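Local coordinates for protein deoxyhypusine hydroxylase (Homo sapiens, PDB 4D50) that hydroxylates the deoxyhypusine residue of translation initiation factor eIF-5A at a non-haem diiron centre, completing the synthesis of hypusine, at residues E179-M184 with A208-E213. Numbering follows the deposited sequence.
Sequences ERYRAM and ALFRHE. With FE (Fe (III) ion), chain C; PER (peroxide ion), chain E.
Arg180 lays its guanidinium over one face of the Phe210 ring in a cation-pi contact. Arg180 CZ lies 4.3 Å from the centroid of the Phe210 ring, and the two planes are 34° apart. A bend at chi3 (63°) turns NE out of the line of the chain. The same guanidinium is tied down by Glu173 and by the carbonyl of Leu170, which fixes it above the ring.

Tyr181 reaches across with its ring, and the hydroxyl arrives beside Leu209, with Tyr181 OH 3.5 Å from Leu209 CG. Tyr181 CE2 packs against Glu213 CG at 3.5 Å. A water in the plane of the Tyr181 ring links OH to the carboxylate, donating to Glu213 OE1 over 2.6 Å. A phenylalanine here would lack the hydroxyl, so the water would probably lose one of its two partners in this contact and hold Glu213 less firmly.

Met184 CE lies over the Phe210 face opposite Arg180, a CH-pi contact at 4.2 Å from the centroid. Met184 SD touches Glu213 CG at 3.6 Å. Phe210 is thus sandwiched between a cation and a methyl group.

Helix 208-221 also carries His212, whose NE2 binds an iron ion together with His94 and Glu95. His212 ND1 donates to Leu209 O, in the ring plane, which sets the rotation of the imidazole.

The contact joins two successive HEAT-like repeats. Helices 177-190 and 208-221 run side by side, their segments nearly parallel at 11°. Helix 163-171 packs on Met184 and Phe210, helix 121-140 on Tyr181 and Leu209, and helix 241-254 on His212.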
# COMPACT_ATOMS: atom_id res chain seq x y z
N GLU A 179 14.63 -8.78 -5.76
CA GLU A 179 14.73 -10.19 -5.38
C GLU A 179 14.29 -10.36 -3.89
O GLU A 179 13.65 -11.36 -3.52
CB GLU A 179 16.15 -10.67 -5.60
CG GLU A 179 16.49 -11.20 -6.98
CD GLU A 179 16.44 -10.19 -8.14
OE1 GLU A 179 16.33 -8.96 -7.92
OE2 GLU A 179 16.52 -10.66 -9.31
N ARG A 180 14.62 -9.35 -3.09
CA ARG A 180 14.28 -9.34 -1.69
C ARG A 180 12.77 -9.26 -1.56
O ARG A 180 12.21 -9.88 -0.66
CB ARG A 180 14.96 -8.19 -0.93
CG ARG A 180 16.44 -8.26 -1.09
CD ARG A 180 17.14 -7.19 -0.29
NE ARG A 180 16.94 -7.30 1.16
CZ ARG A 180 17.30 -6.34 2.03
NH1 ARG A 180 17.93 -5.21 1.61
NH2 ARG A 180 17.12 -6.48 3.33
N TYR A 181 12.14 -8.41 -2.36
CA TYR A 181 10.67 -8.31 -2.37
C TYR A 181 10.04 -9.60 -2.80
O TYR A 181 8.96 -10.04 -2.33
CB TYR A 181 10.20 -7.17 -3.28
CG TYR A 181 10.05 -5.83 -2.61
CD1 TYR A 181 11.11 -5.24 -1.93
CD2 TYR A 181 8.93 -5.09 -2.80
CE1 TYR A 181 10.99 -4.02 -1.31
CE2 TYR A 181 8.80 -3.85 -2.16
CZ TYR A 181 9.83 -3.33 -1.43
OH TYR A 181 9.73 -2.05 -0.84
N ARG A 182 10.67 -10.30 -3.76
CA ARG A 182 10.06 -11.57 -4.17
C ARG A 182 10.02 -12.59 -2.99
O ARG A 182 9.08 -13.36 -2.84
CB ARG A 182 10.88 -12.15 -5.38
CG ARG A 182 10.72 -11.36 -6.64
CD ARG A 182 11.05 -12.16 -7.90
NE ARG A 182 10.22 -13.34 -8.04
CZ ARG A 182 10.45 -14.27 -8.96
NH1 ARG A 182 11.50 -14.14 -9.78
NH2 ARG A 182 9.70 -15.35 -9.00
N ALA A 183 11.06 -12.57 -2.17
CA ALA A 183 11.22 -13.50 -1.05
C ALA A 183 10.21 -13.06 0.03
O ALA A 183 9.59 -13.90 0.64
CB ALA A 183 12.61 -13.39 -0.52
N MET A 184 9.95 -11.79 0.09
CA MET A 184 9.01 -11.19 1.06
C MET A 184 7.57 -11.69 0.73
O MET A 184 6.85 -12.16 1.61
CB MET A 184 9.02 -9.65 1.03
CG MET A 184 8.33 -9.01 2.22
SD MET A 184 8.12 -7.22 1.88
CE MET A 184 9.78 -6.64 1.85
N ALA A 208 13.76 2.45 4.20
CA ALA A 208 12.42 2.73 4.70
C ALA A 208 11.34 2.13 3.79
O ALA A 208 10.39 1.53 4.28
CB ALA A 208 12.22 4.25 4.83
N LEU A 209 11.50 2.19 2.46
CA LEU A 209 10.53 1.54 1.55
C LEU A 209 10.38 0.06 1.88
O LEU A 209 9.26 -0.44 2.08
CB LEU A 209 10.95 1.69 0.09
CG LEU A 209 9.82 1.48 -0.89
CD1 LEU A 209 8.83 2.62 -0.89
CD2 LEU A 209 10.36 1.26 -2.29
N PHE A 210 11.53 -0.64 1.96
CA PHE A 210 11.56 -2.05 2.34
C PHE A 210 10.84 -2.35 3.63
O PHE A 210 9.97 -3.26 3.66
CB PHE A 210 13.02 -2.52 2.45
CG PHE A 210 13.21 -3.97 2.91
CD1 PHE A 210 13.28 -4.27 4.28
CD2 PHE A 210 13.33 -5.01 2.02
CE1 PHE A 210 13.53 -5.54 4.71
CE2 PHE A 210 13.45 -6.34 2.48
CZ PHE A 210 13.58 -6.58 3.81
N ARG A 211 11.13 -1.60 4.68
CA ARG A 211 10.49 -1.83 6.00
C ARG A 211 8.99 -1.61 5.92
O ARG A 211 8.19 -2.30 6.55
CB ARG A 211 11.08 -0.89 7.06
CG ARG A 211 12.48 -1.36 7.42
CD ARG A 211 13.01 -0.73 8.70
NE ARG A 211 12.96 0.70 8.71
CZ ARG A 211 13.90 1.51 8.18
NH1 ARG A 211 14.94 1.00 7.49
NH2 ARG A 211 13.78 2.86 8.31
N HIS A 212 8.59 -0.60 5.20
CA HIS A 212 7.18 -0.33 5.08
C HIS A 212 6.46 -1.47 4.41
O HIS A 212 5.35 -1.81 4.79
CB HIS A 212 6.96 1.08 4.45
CG HIS A 212 6.24 1.17 3.15
ND1 HIS A 212 6.84 0.81 1.96
CD2 HIS A 212 5.06 1.73 2.81
CE1 HIS A 212 5.98 0.98 0.99
NE2 HIS A 212 4.92 1.58 1.46
N GLU A 213 7.06 -2.00 3.35
CA GLU A 213 6.50 -3.14 2.69
C GLU A 213 6.35 -4.31 3.61
O GLU A 213 5.34 -5.04 3.54
CB GLU A 213 7.32 -3.48 1.44
CG GLU A 213 6.55 -4.34 0.49
CD GLU A 213 5.38 -3.62 -0.20
OE1 GLU A 213 5.53 -2.44 -0.58
OE2 GLU A 213 4.34 -4.29 -0.37
FE FE C . 3.28 2.59 0.26
O1 PER E . 3.17 4.25 1.74
O2 PER E . 3.00 4.29 3.27
O HOH W 1 7.38 -0.88 -1.55
O HOH W 2 1.57 1.89 1.34
O HOH W 3 3.10 0.73 -0.87